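Serine/threonine-protein kinase Tel1 (Chaetomium thermophilum, PDB 6SKY) is an ATM-family serine/threonine kinase that probably senses DNA damage and activates checkpoint signalling by phosphorylating proteins at Ser-Gln or Thr-Gln sites. Local coordinates at residues Leu1652-Leu1657 against Tyr1884-Leu1889; Val1869-Ala1874 against Ala1891-Glu1896; Ala1877-Gly1882 against Ser1914-Glu1919; Asp1928-Leu1933 against Leu1946-Asp1951. All coordinates share one frame; numbering follows the deposited sequence.

Contact 1 (Leu1652-Leu1657 against Tyr1884-Leu1889); sequences LRESQL and YKVALL
At the amino end of helix 1884-1898, where backbone N-H groups have no preceding turn to bond to, the carboxylate of Glu-1654 meets the first turn. It comes from the loop between helices 1627-1644 and 1657-1663. Val-1886 N donates to Glu-1654 OE2 over 2.9 Å with an N-H...O angle of 155°, meeting the oxygen nearly along its C-O axis. The same oxygen lies 3.0 Å from Lys-1885 N, and both carboxylate oxygens, OE1 and OE2, stay 3.6 Å from Tyr-1884 N. Glu-1654 CG sits between the backbone N and the carbonyl carbon (chi1 62°), and the chain beyond it is extended, which carries the carboxylate across to the helix end. Carbon atoms line the approach: Lys-1885 CB and Val-1886 CG2 each stand 3.2 Å from Glu-1654 OE2. The lysine chain crosses the glutamate at about a right angle, and its NZ stays 5.2 Å from Glu-1654 OE1, so any attraction between the two charges acts at a distance. The helix end would probably favour an ionised carboxylate, although the neighbouring Asp-2733 may work against it. Around this joint, Asp-2733 and Phe-2736 of the kinase-domain helix 2732-2755 touch Glu-1654 and Lys-1885 respectively. Leu-1847 of helix 1836-1849 packs on Val-1886, and Asn-1923 of helix 1916-1923 on Tyr-1884.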
# COMPACT_ATOMS: atom_id res chain seq x y z
N LEU A 1652 -34.38 -16.53 9.18
CA LEU A 1652 -33.78 -16.19 7.90
C LEU A 1652 -34.67 -16.51 6.71
O LEU A 1652 -34.38 -16.04 5.60
CB LEU A 1652 -32.45 -16.93 7.72
CG LEU A 1652 -31.33 -16.53 8.67
CD1 LEU A 1652 -30.14 -17.43 8.47
CD2 LEU A 1652 -30.97 -15.09 8.43
N ARG A 1653 -35.74 -17.28 6.89
CA ARG A 1653 -36.61 -17.63 5.78
C ARG A 1653 -37.59 -16.50 5.51
O ARG A 1653 -38.06 -15.84 6.43
CB ARG A 1653 -37.37 -18.91 6.07
CG ARG A 1653 -36.56 -20.16 5.85
CD ARG A 1653 -37.44 -21.38 5.96
NE ARG A 1653 -38.31 -21.29 7.12
CZ ARG A 1653 -38.13 -21.96 8.25
NH1 ARG A 1653 -37.10 -22.79 8.37
NH2 ARG A 1653 -38.98 -21.81 9.25
N GLU A 1654 -37.89 -16.28 4.23
CA GLU A 1654 -38.72 -15.17 3.82
C GLU A 1654 -39.95 -15.57 3.02
O GLU A 1654 -40.81 -14.72 2.79
CB GLU A 1654 -37.90 -14.18 2.99
CG GLU A 1654 -37.35 -14.77 1.73
CD GLU A 1654 -36.44 -13.82 1.02
OE1 GLU A 1654 -35.64 -13.14 1.69
OE2 GLU A 1654 -36.53 -13.76 -0.22
N SER A 1655 -40.06 -16.81 2.59
CA SER A 1655 -41.26 -17.30 1.94
C SER A 1655 -41.91 -18.37 2.81
O SER A 1655 -41.35 -18.82 3.81
CB SER A 1655 -40.96 -17.85 0.55
OG SER A 1655 -39.95 -18.84 0.60
N GLN A 1656 -43.11 -18.76 2.42
CA GLN A 1656 -43.85 -19.81 3.10
C GLN A 1656 -43.79 -21.13 2.36
O GLN A 1656 -44.55 -22.04 2.68
CB GLN A 1656 -45.30 -19.40 3.28
CG GLN A 1656 -45.51 -18.27 4.25
CD GLN A 1656 -45.45 -18.72 5.68
OE1 GLN A 1656 -44.68 -18.19 6.47
NE2 GLN A 1656 -46.28 -19.68 6.03
N LEU A 1657 -42.89 -21.27 1.38
CA LEU A 1657 -42.87 -22.48 0.58
C LEU A 1657 -42.54 -23.71 1.41
O LEU A 1657 -42.94 -24.82 1.05
CB LEU A 1657 -41.87 -22.33 -0.56
CG LEU A 1657 -42.41 -21.61 -1.78
CD1 LEU A 1657 -41.46 -21.78 -2.93
CD2 LEU A 1657 -43.76 -22.15 -2.14
N TYR A 1884 -36.04 -10.21 -0.39
CA TYR A 1884 -35.06 -9.82 -1.40
C TYR A 1884 -34.58 -10.97 -2.27
O TYR A 1884 -34.25 -10.74 -3.43
CB TYR A 1884 -33.88 -9.13 -0.72
CG TYR A 1884 -34.28 -7.85 -0.06
CD1 TYR A 1884 -34.75 -6.79 -0.81
CD2 TYR A 1884 -34.22 -7.70 1.31
CE1 TYR A 1884 -35.13 -5.63 -0.22
CE2 TYR A 1884 -34.60 -6.54 1.90
CZ TYR A 1884 -35.05 -5.50 1.14
OH TYR A 1884 -35.43 -4.33 1.74
N LYS A 1885 -34.55 -12.19 -1.76
CA LYS A 1885 -34.21 -13.31 -2.63
C LYS A 1885 -35.35 -13.63 -3.58
O LYS A 1885 -35.12 -13.95 -4.75
CB LYS A 1885 -33.85 -14.53 -1.78
CG LYS A 1885 -32.58 -14.35 -1.00
CD LYS A 1885 -32.48 -15.37 0.08
CE LYS A 1885 -31.09 -15.44 0.64
NZ LYS A 1885 -30.58 -14.09 0.94
N VAL A 1886 -36.59 -13.54 -3.10
CA VAL A 1886 -37.75 -13.66 -3.98
C VAL A 1886 -37.73 -12.56 -5.03
O VAL A 1886 -38.03 -12.80 -6.20
CB VAL A 1886 -39.03 -13.64 -3.14
CG1 VAL A 1886 -40.22 -13.82 -4.00
CG2 VAL A 1886 -38.99 -14.71 -2.09
N ALA A 1887 -37.36 -11.35 -4.63
CA ALA A 1887 -37.29 -10.24 -5.56
C ALA A 1887 -36.23 -10.47 -6.62
O ALA A 1887 -36.43 -10.13 -7.79
CB ALA A 1887 -37.02 -8.94 -4.82
N LEU A 1888 -35.09 -11.03 -6.23
CA LEU A 1888 -34.04 -11.33 -7.20
C LEU A 1888 -34.48 -12.41 -8.18
O LEU A 1888 -34.21 -12.31 -9.39
CB LEU A 1888 -32.77 -11.74 -6.48
CG LEU A 1888 -31.55 -12.05 -7.33
CD1 LEU A 1888 -31.21 -10.88 -8.21
CD2 LEU A 1888 -30.40 -12.36 -6.44
N LEU A 1889 -35.16 -13.45 -7.70
CA LEU A 1889 -35.68 -14.46 -8.61
C LEU A 1889 -36.67 -13.86 -9.61
O LEU A 1889 -36.63 -14.17 -10.80
CB LEU A 1889 -36.32 -15.59 -7.82
CG LEU A 1889 -37.02 -16.69 -8.60
CD1 LEU A 1889 -36.06 -17.43 -9.49
CD2 LEU A 1889 -37.65 -17.64 -7.65

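Contact 2 (Val1869-Ala1874 against Ala1891-Glu1896); sequences VNMASA and AELAAE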
# COMPACT_ATOMS: atom_id res chain seq x y z
N VAL A 1869 -48.32 -12.86 -14.93
CA VAL A 1869 -47.73 -11.91 -14.00
C VAL A 1869 -46.70 -11.07 -14.73
O VAL A 1869 -45.91 -11.59 -15.52
CB VAL A 1869 -47.11 -12.64 -12.80
CG1 VAL A 1869 -46.74 -11.66 -11.73
CG2 VAL A 1869 -48.07 -13.66 -12.26
N ASN A 1870 -46.73 -9.77 -14.48
CA ASN A 1870 -45.66 -8.89 -14.91
C ASN A 1870 -44.54 -9.00 -13.89
O ASN A 1870 -44.67 -8.52 -12.76
CB ASN A 1870 -46.17 -7.46 -15.02
CG ASN A 1870 -45.19 -6.54 -15.67
OD1 ASN A 1870 -44.67 -5.62 -15.05
ND2 ASN A 1870 -44.91 -6.78 -16.94
N MET A 1871 -43.44 -9.65 -14.27
CA MET A 1871 -42.43 -10.02 -13.30
C MET A 1871 -41.65 -8.82 -12.78
O MET A 1871 -41.07 -8.90 -11.69
CB MET A 1871 -41.49 -11.05 -13.90
CG MET A 1871 -42.09 -12.44 -13.94
SD MET A 1871 -42.48 -13.04 -12.29
CE MET A 1871 -43.41 -14.51 -12.67
N ALA A 1872 -41.63 -7.70 -13.51
CA ALA A 1872 -41.02 -6.50 -12.97
C ALA A 1872 -41.85 -5.91 -11.85
O ALA A 1872 -41.32 -5.48 -10.82
CB ALA A 1872 -40.83 -5.47 -14.09
N SER A 1873 -43.18 -5.91 -12.02
CA SER A 1873 -44.06 -5.45 -10.96
C SER A 1873 -43.98 -6.35 -9.74
O SER A 1873 -43.97 -5.87 -8.61
CB SER A 1873 -45.49 -5.38 -11.47
OG SER A 1873 -45.54 -4.64 -12.67
N ALA A 1874 -43.93 -7.66 -9.96
CA ALA A 1874 -43.80 -8.60 -8.85
C ALA A 1874 -42.47 -8.43 -8.13
O ALA A 1874 -42.41 -8.55 -6.91
CB ALA A 1874 -43.97 -10.02 -9.35
N ALA A 1891 -36.76 -10.74 -10.60
CA ALA A 1891 -36.03 -9.87 -11.50
C ALA A 1891 -35.34 -10.67 -12.60
O ALA A 1891 -35.26 -10.22 -13.75
CB ALA A 1891 -35.01 -9.05 -10.72
N GLU A 1892 -34.84 -11.85 -12.27
CA GLU A 1892 -34.23 -12.69 -13.29
C GLU A 1892 -35.26 -13.23 -14.27
O GLU A 1892 -35.00 -13.29 -15.48
CB GLU A 1892 -33.45 -13.82 -12.63
CG GLU A 1892 -32.38 -13.30 -11.73
CD GLU A 1892 -31.07 -13.97 -11.97
OE1 GLU A 1892 -31.03 -14.91 -12.78
OE2 GLU A 1892 -30.07 -13.55 -11.34
N LEU A 1893 -36.42 -13.64 -13.77
CA LEU A 1893 -37.49 -14.06 -14.69
C LEU A 1893 -37.91 -12.91 -15.61
O LEU A 1893 -38.17 -13.12 -16.79
CB LEU A 1893 -38.68 -14.59 -13.90
CG LEU A 1893 -38.40 -15.81 -13.05
CD1 LEU A 1893 -39.64 -16.22 -12.31
CD2 LEU A 1893 -37.93 -16.93 -13.90
N ALA A 1894 -37.96 -11.69 -15.08
CA ALA A 1894 -38.28 -10.54 -15.91
C ALA A 1894 -37.23 -10.32 -16.99
O ALA A 1894 -37.56 -10.10 -18.16
CB ALA A 1894 -38.42 -9.30 -15.04
N ALA A 1895 -35.96 -10.35 -16.61
CA ALA A 1895 -34.88 -10.18 -17.58
C ALA A 1895 -34.96 -11.24 -18.67
O ALA A 1895 -34.70 -10.95 -19.84
CB ALA A 1895 -33.53 -10.23 -16.88
N GLU A 1896 -35.30 -12.47 -18.31
CA GLU A 1896 -35.51 -13.49 -19.34
C GLU A 1896 -36.66 -13.12 -20.25
O GLU A 1896 -36.61 -13.36 -21.46
CB GLU A 1896 -35.77 -14.85 -18.70
CG GLU A 1896 -34.60 -15.42 -17.92
CD GLU A 1896 -34.99 -16.68 -17.18
OE1 GLU A 1896 -35.90 -17.38 -17.66
OE2 GLU A 1896 -34.39 -16.95 -16.12
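Met-1871 and Ala-1894 bring together the two arms of an antiparallel helical hairpin, helices 1871-1880 and 1884-1898, part of the alpha-helical solenoid of the FAT region. The start of the first helix lies against the later part of the second, and the CA atoms of these two residues are 4.9 Å apart. With so small a residue as Ala-1894 at the crossing, the backbones come close: its CB rests 3.7 Å from Met-1871 CB and also faces the backbone N of Ala-1872 at 3.9 Å. Beyond CB the methionine crosses the neighbouring leucine obliquely. With chi1 at -77°, Met-1871 CG lies 4.0 Å from Leu-1893 CB; a bend at chi2 (-61°) redirects the chain, whose CE ends 4.2 Å from Leu-1893 CD1. The side-chain contacts, at the surface, are apolar, and no hydrogen bond links the segments. Phe-1890 also packs on Met-1871, while Met-2726 of helix 2722-2726 touches Leu-1893. Just ahead of Met-1871, Asn-1870 is the N-cap of the first helix: its OD1 accepts a weak bond from Ser-1873 N and a shorter one, 2.7 Å, from Ser-1873 OG, which arrives in the carbonyl plane on a lone pair.

Contact 3 (Ala1877-Gly1882 against Ser1914-Glu1919); sequences AATRCG and SDILLE
Thr-1879 carries its side of this contact alone, meeting Ile-1916 with one branch and Glu-1919 with the other. Its CB already faces the isoleucine, 3.9 Å from Ile-1916 CD1. From there the side chain forks. The hydroxyl branch stands beside the backbone N (chi1 -45°) and reaches the isoleucine tip to tip, with Thr-1879 OG1 at 3.6 Å from Ile-1916 CG1 and 3.7 Å from Ile-1916 CD1. These are contacts with carbon; the polar need of the hydroxyl is met within its own helix, through a hydrogen bond with Ala-1875 O one turn back. The fork lies near the carboxyl end of helix 1871-1880, which closes in a Schellman motif: Gly-1882 adopts a positive phi of 82°, and its N makes a weak bond to Thr-1879 O. Three successive helices of the FAT region meet here, because Tyr-1884 and Ala-1887 of the intervening helix 1884-1898 also touch Thr-1879 as it faces helix 1916-1923. The methyl branch, Thr-1879 CG2, points at the side chain of Glu-1919. It approaches the flat of the carboxylate, 3.6 Å from Glu-1919 CD, with Glu-1919 OE1 and OE2 almost equally far at 3.8 and 3.9 Å, so neither oxygen is favoured. The extended glutamate chain runs past the threonine at a slant, its CG 3.8 Å from Thr-1879 CG2.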
# COMPACT_ATOMS: atom_id res chain seq x y z
N ALA A 1877 -42.82 -5.33 -6.01
CA ALA A 1877 -43.69 -5.63 -4.88
C ALA A 1877 -42.95 -6.42 -3.82
O ALA A 1877 -43.07 -6.12 -2.63
CB ALA A 1877 -44.91 -6.41 -5.36
N ALA A 1878 -42.20 -7.44 -4.22
CA ALA A 1878 -41.46 -8.23 -3.24
C ALA A 1878 -40.31 -7.45 -2.62
O ALA A 1878 -39.88 -7.79 -1.52
CB ALA A 1878 -40.94 -9.51 -3.89
N THR A 1879 -39.81 -6.42 -3.30
CA THR A 1879 -38.83 -5.55 -2.68
C THR A 1879 -39.48 -4.66 -1.62
O THR A 1879 -38.85 -4.34 -0.61
CB THR A 1879 -38.14 -4.69 -3.72
OG1 THR A 1879 -37.79 -5.50 -4.84
CG2 THR A 1879 -36.89 -4.10 -3.16
N ARG A 1880 -40.72 -4.24 -1.85
CA ARG A 1880 -41.44 -3.47 -0.84
C ARG A 1880 -41.71 -4.28 0.43
O ARG A 1880 -41.69 -3.73 1.53
CB ARG A 1880 -42.74 -2.94 -1.41
CG ARG A 1880 -42.71 -1.48 -1.77
CD ARG A 1880 -43.32 -1.24 -3.13
NE ARG A 1880 -44.56 -1.98 -3.31
CZ ARG A 1880 -45.11 -2.21 -4.50
NH1 ARG A 1880 -46.23 -2.90 -4.59
NH2 ARG A 1880 -44.53 -1.76 -5.59
N CYS A 1881 -41.95 -5.58 0.29
CA CYS A 1881 -42.27 -6.44 1.42
C CYS A 1881 -41.05 -6.98 2.14
O CYS A 1881 -41.20 -7.69 3.13
CB CYS A 1881 -43.13 -7.61 0.96
SG CYS A 1881 -44.69 -7.13 0.21
N GLY A 1882 -39.84 -6.68 1.66
CA GLY A 1882 -38.64 -7.13 2.33
C GLY A 1882 -38.22 -8.55 2.01
O GLY A 1882 -37.49 -9.15 2.79
N SER A 1914 -33.59 -1.19 -13.84
CA SER A 1914 -32.37 -1.39 -13.07
C SER A 1914 -32.36 -0.47 -11.85
O SER A 1914 -31.34 -0.31 -11.19
CB SER A 1914 -31.13 -1.14 -13.93
OG SER A 1914 -29.95 -1.49 -13.23
N ASP A 1915 -33.51 0.13 -11.57
CA ASP A 1915 -33.69 0.87 -10.33
C ASP A 1915 -34.16 -0.02 -9.19
O ASP A 1915 -33.98 0.35 -8.02
CB ASP A 1915 -34.69 2.01 -10.54
CG ASP A 1915 -34.59 3.08 -9.48
OD1 ASP A 1915 -33.68 2.98 -8.63
OD2 ASP A 1915 -35.40 4.02 -9.49
N ILE A 1916 -34.74 -1.17 -9.50
CA ILE A 1916 -35.11 -2.12 -8.46
C ILE A 1916 -33.95 -3.05 -8.14
O ILE A 1916 -33.84 -3.54 -7.01
CB ILE A 1916 -36.37 -2.89 -8.87
CG1 ILE A 1916 -37.08 -3.42 -7.63
CG2 ILE A 1916 -36.05 -4.02 -9.82
CD1 ILE A 1916 -37.60 -2.32 -6.74
N LEU A 1917 -33.07 -3.29 -9.11
CA LEU A 1917 -31.92 -4.14 -8.87
C LEU A 1917 -30.97 -3.53 -7.85
O LEU A 1917 -30.31 -4.26 -7.10
CB LEU A 1917 -31.20 -4.39 -10.19
CG LEU A 1917 -30.88 -5.84 -10.53
CD1 LEU A 1917 -32.10 -6.70 -10.34
CD2 LEU A 1917 -30.41 -5.92 -11.96
N LEU A 1918 -30.90 -2.20 -7.79
CA LEU A 1918 -30.03 -1.56 -6.82
C LEU A 1918 -30.55 -1.76 -5.41
O LEU A 1918 -29.78 -2.06 -4.49
CB LEU A 1918 -29.90 -0.07 -7.14
CG LEU A 1918 -29.06 0.77 -6.21
CD1 LEU A 1918 -27.66 0.24 -6.14
CD2 LEU A 1918 -29.06 2.20 -6.68
N GLU A 1919 -31.86 -1.61 -5.22
CA GLU A 1919 -32.45 -1.84 -3.90
C GLU A 1919 -32.39 -3.30 -3.51
O GLU A 1919 -32.29 -3.61 -2.32
CB GLU A 1919 -33.89 -1.35 -3.89
CG GLU A 1919 -34.47 -1.26 -2.50
CD GLU A 1919 -35.88 -0.73 -2.50
OE1 GLU A 1919 -36.37 -0.36 -3.58
OE2 GLU A 1919 -36.50 -0.68 -1.41

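Contact 4 (Asp1928-Leu1933 against Leu1946-Asp1951); sequences DAYYGL and LEYEND
The short 3-10 turn 1930-1932 faces the end of helix 1939-1948, with the CA atoms of Tyr-1930 and Tyr-1948 8.9 Å apart, and a Schellman motif with Asn-1950 at positive phi ends that helix. Both tyrosines hold CG anti to the backbone N, which sends their rings across the gap past each other in opposite directions. They form a face-to-face stack, with the centroids of the Tyr-1930 and Tyr-1948 rings 4.0 Å apart and the planes 17° from parallel. The overlap continues toward the backbone, Tyr-1948 OH lying 3.5 Å from Tyr-1930 CB. Tyr-1931 brings its hydroxyl to the edge of the Tyr-1948 ring, its OH 4.1 Å from Tyr-1948 CE2. This hydroxyl also stands 3.1 Å from Glu-1949 OE2, with ring and carboxylate planes 51° apart. Arg-1945 pairs with Glu-1949 through OE1, and Arg-2819 of the kinase-domain helix 2816-2828 makes a cation-pi contact with Tyr-1931 and a salt bridge to Asp-1928. The contact therefore joins an aromatic stack to a charged margin, where Arg-1945 probably helps keep the Glu-1949 carboxylate ionised.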
# COMPACT_ATOMS: atom_id res chain seq x y z
N ASP A 1928 -20.56 -10.25 -2.06
CA ASP A 1928 -20.00 -9.85 -3.35
C ASP A 1928 -21.03 -9.45 -4.39
O ASP A 1928 -20.63 -8.93 -5.43
CB ASP A 1928 -19.15 -10.99 -3.93
CG ASP A 1928 -18.11 -11.48 -2.97
OD1 ASP A 1928 -17.60 -10.68 -2.17
OD2 ASP A 1928 -17.79 -12.69 -3.02
N ALA A 1929 -22.32 -9.69 -4.17
CA ALA A 1929 -23.29 -9.51 -5.24
C ALA A 1929 -23.42 -8.05 -5.64
O ALA A 1929 -23.55 -7.73 -6.83
CB ALA A 1929 -24.64 -10.07 -4.82
N TYR A 1930 -23.37 -7.14 -4.67
CA TYR A 1930 -23.53 -5.72 -4.92
C TYR A 1930 -22.59 -5.21 -6.00
O TYR A 1930 -22.94 -4.30 -6.76
CB TYR A 1930 -23.30 -4.94 -3.63
CG TYR A 1930 -23.35 -3.45 -3.78
CD1 TYR A 1930 -24.56 -2.78 -3.84
CD2 TYR A 1930 -22.19 -2.70 -3.83
CE1 TYR A 1930 -24.61 -1.42 -3.96
CE2 TYR A 1930 -22.23 -1.34 -3.96
CZ TYR A 1930 -23.45 -0.71 -4.02
OH TYR A 1930 -23.50 0.65 -4.15
N TYR A 1931 -21.39 -5.77 -6.08
CA TYR A 1931 -20.38 -5.28 -7.00
C TYR A 1931 -20.63 -5.69 -8.44
O TYR A 1931 -19.90 -5.24 -9.32
CB TYR A 1931 -19.01 -5.78 -6.56
CG TYR A 1931 -18.67 -5.37 -5.16
CD1 TYR A 1931 -17.98 -4.21 -4.91
CD2 TYR A 1931 -19.05 -6.14 -4.09
CE1 TYR A 1931 -17.67 -3.84 -3.64
CE2 TYR A 1931 -18.75 -5.77 -2.82
CZ TYR A 1931 -18.06 -4.62 -2.59
OH TYR A 1931 -17.76 -4.25 -1.31
N GLY A 1932 -21.63 -6.51 -8.70
CA GLY A 1932 -21.91 -6.90 -10.06
C GLY A 1932 -22.84 -5.99 -10.79
O GLY A 1932 -23.01 -6.13 -12.00
N LEU A 1933 -23.45 -5.06 -10.08
CA LEU A 1933 -24.38 -4.11 -10.66
C LEU A 1933 -23.62 -2.95 -11.28
O LEU A 1933 -22.66 -2.44 -10.69
CB LEU A 1933 -25.34 -3.61 -9.60
CG LEU A 1933 -26.61 -2.93 -10.06
CD1 LEU A 1933 -27.53 -3.94 -10.69
CD2 LEU A 1933 -27.25 -2.27 -8.88
N LEU A 1946 -18.05 2.79 -1.21
CA LEU A 1946 -17.16 2.70 -0.06
C LEU A 1946 -17.92 2.70 1.25
O LEU A 1946 -17.45 2.13 2.24
CB LEU A 1946 -16.15 3.85 -0.07
CG LEU A 1946 -15.02 3.76 -1.08
CD1 LEU A 1946 -14.31 5.08 -1.13
CD2 LEU A 1946 -14.07 2.66 -0.67
N GLU A 1947 -19.08 3.36 1.29
CA GLU A 1947 -19.87 3.35 2.52
C GLU A 1947 -20.68 2.07 2.65
O GLU A 1947 -20.90 1.60 3.77
CB GLU A 1947 -20.77 4.58 2.58
CG GLU A 1947 -22.02 4.50 1.72
CD GLU A 1947 -22.69 5.85 1.56
OE1 GLU A 1947 -22.03 6.88 1.80
OE2 GLU A 1947 -23.88 5.87 1.20
N TYR A 1948 -21.13 1.49 1.53
CA TYR A 1948 -21.67 0.14 1.57
C TYR A 1948 -20.63 -0.83 2.10
O TYR A 1948 -20.92 -1.66 2.96
CB TYR A 1948 -22.14 -0.28 0.17
CG TYR A 1948 -22.44 -1.76 0.05
CD1 TYR A 1948 -23.73 -2.24 0.26
CD2 TYR A 1948 -21.45 -2.67 -0.26
CE1 TYR A 1948 -24.00 -3.57 0.17
CE2 TYR A 1948 -21.72 -4.01 -0.35
CZ TYR A 1948 -23.00 -4.45 -0.14
OH TYR A 1948 -23.27 -5.79 -0.24
N GLU A 1949 -19.42 -0.74 1.58
CA GLU A 1949 -18.32 -1.62 1.93
C GLU A 1949 -17.82 -1.41 3.34
O GLU A 1949 -17.03 -2.23 3.83
CB GLU A 1949 -17.19 -1.40 0.93
CG GLU A 1949 -16.17 -2.48 0.84
CD GLU A 1949 -15.26 -2.29 -0.36
OE1 GLU A 1949 -15.03 -1.12 -0.73
OE2 GLU A 1949 -14.79 -3.29 -0.93
N ASN A 1950 -18.26 -0.34 4.01
CA ASN A 1950 -17.79 0.01 5.35
C ASN A 1950 -16.27 0.16 5.39
O ASN A 1950 -15.59 -0.42 6.23
CB ASN A 1950 -18.26 -1.00 6.40
CG ASN A 1950 -19.61 -0.66 6.96
OD1 ASN A 1950 -20.36 0.13 6.38
ND2 ASN A 1950 -19.94 -1.25 8.09
N ASP A 1951 -15.75 0.95 4.46
CA ASP A 1951 -14.32 1.22 4.47
C ASP A 1951 -14.00 2.25 5.55
O ASP A 1951 -14.87 2.94 6.08
CB ASP A 1951 -13.86 1.71 3.10
CG ASP A 1951 -12.38 1.50 2.89
OD1 ASP A 1951 -11.63 1.46 3.89
OD2 ASP A 1951 -11.95 1.36 1.72

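Contacts 2 to 4 lie in one run of helices, to which contact 1 ties a loop from over 200 residues earlier. Contacts 1, 2 and 3 lie 11 to 15 Å apart, centre to centre, and their segments alternate along the chain. Helix 1884-1898 serves contact 1 with its start and contact 2 further along; helix 1871-1880 is common to contacts 2 and 3. Contact 3 brings in helix 1916-1923, and Leu-1917 and Leu-1918 pack on Leu-1933 of contact 4, last in the chain, whose centre is about 17 Å from that of contact 3. Kinase-domain residues flank contacts 1, 2 and 4, so this helical run lies against the catalytic domain, away from the nucleotide and magnesium sites.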